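Local coordinates for ferritin (Pseudo-nitzschia multiseries, PDB 4IWK), which oxidises ferrous iron at its ferroxidase centre and probably stores the ferric product inside a 24-subunit shell, at the interface of chains A and B and the interface of chains A and C. Coordinates in Å, arbitrary orientation; residue numbers count along the deposited sequence, not the author numbering. Chains: chain A/B/C, Ferritin.

Contact 1: the interface of chains A and B. Residues chain A 115-116, 119; chain B 103, 106, 122, 125.
The phenyl ring of A:Phe115 lies flat over the methyl group of B:Ala106, whose CB sits 3.5 Å above the ring plane and over its centre, a CH-pi contact. Beside it, one branch of B:Leu103 closes on the ring, its CD2 lying 3.7 Å from A:Phe115 CD2, and these two side chains run past each other in opposite directions. With CG anti to its own carbonyl carbon (chi1 -66°), the A:Phe115 phenyl points toward chain B. Its CB then faces the imidazole of B:His125, 3.4 Å above that ring plane but displaced toward the rim, nearest NE2 and CD2. An alanine in place of A:Phe115 would probably open a gap over B:Ala106 and leave B:Leu103 CD2 without its aromatic neighbour. Further along, A:Ala116 CA meets B:His125 CB at 3.9 Å, where the small side chain probably allows the close approach of the two helices. At the polar rim the A:Ala119 methyl packs on the carboxamide of B:Asn122, with CB 3.6 Å from ND2. That same amide nitrogen stands in plane at the edge of the B:His125 ring. No nitrogen or oxygen of one chain comes within bonding reach of the other here, so shape complementarity carries the patch. It docks the start of A helix 115-145 against helices 84-111 and 115-145 of B, joining neighbouring subunits of the ferritin shell.

Contact 2: the interface of chains A and C. Residues chain A 148-151; chain C 144, 147-148, 151.
A:Pro149 is packed tightly against C:Thr148 and C:Arg147. The C:Thr148 hydroxyl donates from OG1 to the backbone O of A:Pro149 at 2.7 Å, approaching at a C=O...donor angle of 137° and tilted 15° from the carbonyl plane. Having OG1 anti to the carbonyl carbon of its own residue (chi1 -67°) turns the hydroxyl toward this acceptor. The proline CB meanwhile covers one face of the C:Arg147 guanidinium, 3.7 Å above the plane and over its centre. C:Asp144 is likely to steady the turn of that flat group: its OD1 takes a hydrogen bond and salt bridge from C:Arg147 NH1 (3.2 Å), lying in the guanidinium plane. Next to the proline, A:Gly150 has no side chain to hold off its neighbours, and its CA comes within 3.3 Å of C:Asp144 O, while C:Leu151 CD2 presses on its carbonyl carbon at 3.4 Å. Methyl-to-methyl packing is looser where like residues meet at about right angles. The CG2 methyls of A:Thr148 and C:Thr148 are 4.1 Å apart, although A:Thr148 CG2 comes to 3.6 Å from C:Thr148 OG1, and the CD1 tips of A:Leu151 and C:Leu151 are spaced like the threonine methyls. In each subunit this stretch forms the turn between long helix 115-145 and short helix 151-158.

Contact 3: the interface of chains A and C. Residues chain A 34, 36, 153, 157; chain C 137, 141.
Charge pairing links the C:Lys141 ammonium to the A:Glu36 carboxylate, with NZ donating to OE1 at 2.9 Å through the syn lone pair. Hydrogen bonds extend this pair. The C:Ser137 hydroxyl, one helical turn from the lysine, donates a hydrogen bond to A:Glu36 OE2 at 2.7 Å, again on the syn side but 15° out of the carboxylate plane. Both carboxylate oxygens are thus gripped from chain C, which should restrict rotation of the group. A:Glu36 also binds iron or zinc in crystals of this protein, though no metal is bound to it here. C:Ser137 OG also accepts from C:Lys141 NZ (3.0 Å), so the serine ties the lysine to the glutamate from within its own helix. The backbone O of A:Asp34 lies 2.8 Å from C:Lys141 NZ as another acceptor, and a water joins the same two atoms. Four oxygens thus surround an ammonium with three N-H groups; the water, 3.2 Å from C:Lys141 NZ, is the longest and probably the weakest contact. Apolar contacts are longer. The lysine stem runs extended until it bends at its end (chi4 22°), bringing NZ to its acceptors, while its CG rests 4.0 Å from A:Arg153 CD, the two side chains crossing at about a right angle. A:Val157, poorly ordered, adds a loose touch near the lysine CD. In van der Waals contact on the serine side, the A:Asp34 carboxylate carbon CG lies 3.6 Å from C:Ser137 CA.

Contact 1: the interface of chains A and B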
# COMPACT_ATOMS: atom_id res chain seq x y z
N PHE A 115 -26.80 -35.04 -33.17
CA PHE A 115 -26.84 -33.63 -32.76
C PHE A 115 -25.61 -33.25 -31.95
O PHE A 115 -25.13 -32.12 -32.02
CB PHE A 115 -28.14 -33.34 -31.98
CG PHE A 115 -29.36 -33.48 -32.86
CD1 PHE A 115 -29.69 -32.53 -33.82
CD2 PHE A 115 -30.19 -34.61 -32.74
CE1 PHE A 115 -30.80 -32.74 -34.67
CE2 PHE A 115 -31.32 -34.79 -33.56
CZ PHE A 115 -31.61 -33.86 -34.54
N ALA A 116 -25.14 -34.21 -31.11
CA ALA A 116 -23.96 -33.85 -30.30
C ALA A 116 -22.73 -33.67 -31.17
O ALA A 116 -21.97 -32.75 -30.89
CB ALA A 116 -23.69 -34.97 -29.24
N ALA A 119 -22.99 -30.35 -32.93
CA ALA A 119 -22.72 -29.22 -32.02
C ALA A 119 -21.20 -29.09 -31.67
O ALA A 119 -20.63 -28.00 -31.64
CB ALA A 119 -23.49 -29.41 -30.71
N LEU B 103 -32.55 -35.74 -27.25
CA LEU B 103 -32.46 -36.13 -28.70
C LEU B 103 -33.84 -36.20 -29.31
O LEU B 103 -34.02 -35.72 -30.46
CB LEU B 103 -31.61 -37.43 -28.84
CG LEU B 103 -30.10 -37.28 -28.63
CD1 LEU B 103 -29.41 -38.63 -28.53
CD2 LEU B 103 -29.30 -36.36 -29.58
N ALA B 106 -34.76 -32.63 -29.89
CA ALA B 106 -33.97 -32.10 -31.04
C ALA B 106 -34.50 -32.60 -32.39
O ALA B 106 -34.52 -31.79 -33.31
CB ALA B 106 -32.47 -32.44 -30.94
N ASN B 122 -27.99 -27.16 -28.11
CA ASN B 122 -26.59 -27.64 -28.40
C ASN B 122 -25.74 -27.76 -27.13
O ASN B 122 -25.12 -28.83 -26.93
CB ASN B 122 -25.97 -26.71 -29.45
CG ASN B 122 -26.42 -27.06 -30.83
OD1 ASN B 122 -26.29 -26.13 -31.70
ND2 ASN B 122 -26.91 -28.23 -31.11
N HIS B 125 -26.71 -31.00 -25.41
CA HIS B 125 -26.23 -32.21 -26.02
C HIS B 125 -24.76 -32.44 -25.56
O HIS B 125 -24.43 -33.60 -25.27
CB HIS B 125 -26.19 -32.10 -27.56
CG HIS B 125 -27.56 -31.92 -28.19
ND1 HIS B 125 -28.66 -32.73 -27.86
CD2 HIS B 125 -28.00 -31.07 -29.19
CE1 HIS B 125 -29.71 -32.35 -28.59
NE2 HIS B 125 -29.33 -31.35 -29.40

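Contact 2: the interface of chains A and C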
# COMPACT_ATOMS: atom_id res chain seq x y z
N THR A 148 8.69 -7.15 -56.11
CA THR A 148 9.89 -6.28 -56.15
C THR A 148 10.98 -7.05 -55.35
O THR A 148 10.79 -7.49 -54.22
CB THR A 148 9.54 -4.94 -55.49
OG1 THR A 148 8.73 -4.20 -56.43
CG2 THR A 148 10.81 -4.12 -55.23
N PRO A 149 12.18 -7.20 -55.96
CA PRO A 149 13.24 -7.99 -55.33
C PRO A 149 13.59 -7.50 -53.94
O PRO A 149 13.77 -6.34 -53.75
CB PRO A 149 14.44 -7.69 -56.25
CG PRO A 149 13.78 -7.53 -57.56
CD PRO A 149 12.50 -6.79 -57.32
N GLY A 150 13.62 -8.40 -52.97
CA GLY A 150 14.00 -8.09 -51.62
C GLY A 150 12.87 -7.54 -50.73
O GLY A 150 12.94 -7.49 -49.54
N LEU A 151 11.78 -7.13 -51.38
CA LEU A 151 10.71 -6.44 -50.59
C LEU A 151 10.00 -7.40 -49.66
O LEU A 151 9.70 -7.02 -48.54
CB LEU A 151 9.70 -5.77 -51.56
CG LEU A 151 8.56 -5.05 -50.84
CD1 LEU A 151 9.17 -3.87 -50.01
CD2 LEU A 151 7.68 -4.44 -51.98
N ASP C 144 19.48 -10.24 -50.21
CA ASP C 144 18.18 -10.14 -50.88
C ASP C 144 17.66 -8.69 -50.95
O ASP C 144 17.27 -8.17 -52.08
CB ASP C 144 17.20 -11.05 -50.13
CG ASP C 144 15.97 -11.40 -50.93
OD1 ASP C 144 16.01 -11.22 -52.16
OD2 ASP C 144 15.01 -11.96 -50.33
N ARG C 147 18.99 -6.00 -53.50
CA ARG C 147 18.69 -6.12 -54.94
C ARG C 147 17.86 -4.96 -55.44
O ARG C 147 17.72 -4.77 -56.64
CB ARG C 147 17.88 -7.39 -55.26
CG ARG C 147 18.65 -8.66 -54.88
CD ARG C 147 17.73 -9.87 -54.81
NE ARG C 147 17.30 -10.26 -56.12
CZ ARG C 147 16.23 -11.01 -56.34
NH1 ARG C 147 15.53 -11.43 -55.29
NH2 ARG C 147 15.83 -11.28 -57.56
N THR C 148 17.20 -4.24 -54.53
CA THR C 148 16.46 -3.04 -54.88
C THR C 148 17.10 -1.79 -54.23
O THR C 148 17.28 -1.73 -53.01
CB THR C 148 14.98 -3.18 -54.42
OG1 THR C 148 14.45 -4.22 -55.22
CG2 THR C 148 14.21 -1.87 -54.62
N LEU C 151 16.41 -0.18 -50.54
CA LEU C 151 15.56 -1.00 -49.66
C LEU C 151 16.35 -1.50 -48.41
O LEU C 151 15.83 -1.52 -47.30
CB LEU C 151 15.00 -2.16 -50.51
CG LEU C 151 14.20 -3.18 -49.73
CD1 LEU C 151 12.92 -2.51 -49.19
CD2 LEU C 151 13.83 -4.33 -50.70

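Contact 3: the interface of chains A and C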
# COMPACT_ATOMS: atom_id res chain seq x y z
N ASP A 34 16.00 -18.76 -44.28
CA ASP A 34 16.16 -17.54 -43.46
C ASP A 34 14.94 -16.63 -43.41
O ASP A 34 15.08 -15.40 -43.40
CB ASP A 34 17.44 -16.81 -43.90
CG ASP A 34 18.67 -17.77 -43.70
OD1 ASP A 34 18.87 -18.32 -42.62
OD2 ASP A 34 19.38 -18.00 -44.66
N GLU A 36 12.70 -16.37 -40.77
CA GLU A 36 12.42 -16.80 -39.42
C GLU A 36 11.03 -16.39 -38.95
O GLU A 36 10.45 -17.14 -38.14
CB GLU A 36 13.56 -16.44 -38.40
CG GLU A 36 14.80 -17.34 -38.70
CD GLU A 36 15.69 -16.62 -39.65
OE1 GLU A 36 15.27 -15.54 -40.13
OE2 GLU A 36 16.83 -17.06 -39.82
N ARG A 153 11.24 -9.76 -47.98
CA ARG A 153 12.12 -10.05 -46.88
C ARG A 153 11.85 -8.96 -45.91
O ARG A 153 11.73 -9.18 -44.69
CB ARG A 153 13.60 -9.99 -47.47
CG ARG A 153 14.64 -10.63 -46.72
CD ARG A 153 14.45 -12.08 -46.57
NE ARG A 153 15.01 -12.83 -47.65
CZ ARG A 153 15.36 -14.12 -47.47
NH1 ARG A 153 15.10 -14.64 -46.29
NH2 ARG A 153 15.88 -14.85 -48.44
N VAL A 157 10.74 -9.73 -41.69
CA VAL A 157 11.38 -8.88 -40.64
C VAL A 157 10.35 -8.04 -39.88
O VAL A 157 10.30 -8.13 -38.67
CB VAL A 157 12.51 -8.00 -41.25
CG1 VAL A 157 12.93 -6.92 -40.26
CG2 VAL A 157 13.71 -8.86 -41.69
N SER C 137 21.93 -15.90 -41.48
CA SER C 137 20.58 -15.39 -41.79
C SER C 137 20.53 -13.87 -42.13
O SER C 137 19.89 -13.47 -43.10
CB SER C 137 19.64 -15.83 -40.69
OG SER C 137 18.42 -15.14 -40.73
N LYS C 141 19.47 -12.00 -45.67
CA LYS C 141 18.50 -10.92 -45.76
C LYS C 141 19.09 -9.69 -46.44
O LYS C 141 18.48 -8.97 -47.29
CB LYS C 141 18.03 -10.49 -44.35
CG LYS C 141 17.18 -11.65 -43.70
CD LYS C 141 17.03 -11.17 -42.23
CE LYS C 141 16.23 -12.06 -41.28
NZ LYS C 141 16.22 -13.41 -41.83
O HOH W 1 13.57 -12.82 -43.53

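Contacts 2 and 3 belong to one A-C interface and lie about 12 Å apart between the centres of their C-alpha atoms. Contact 1 is far off, about 55 Å from contact 2 and 49 Å from contact 3 on the same measure. Helix 115-145 runs through all of them: its start on chain A serves contact 1, while its far end, on chain C, serves contacts 2 and 3. Helix 151-158 joins from both chains in contact 2 and from chain A in contact 3, with chain A helix 36-62. Each subunit therefore grips different neighbours at opposite ends of its bundle, as suits a closed 24-subunit shell; neither interface is an exact two-fold.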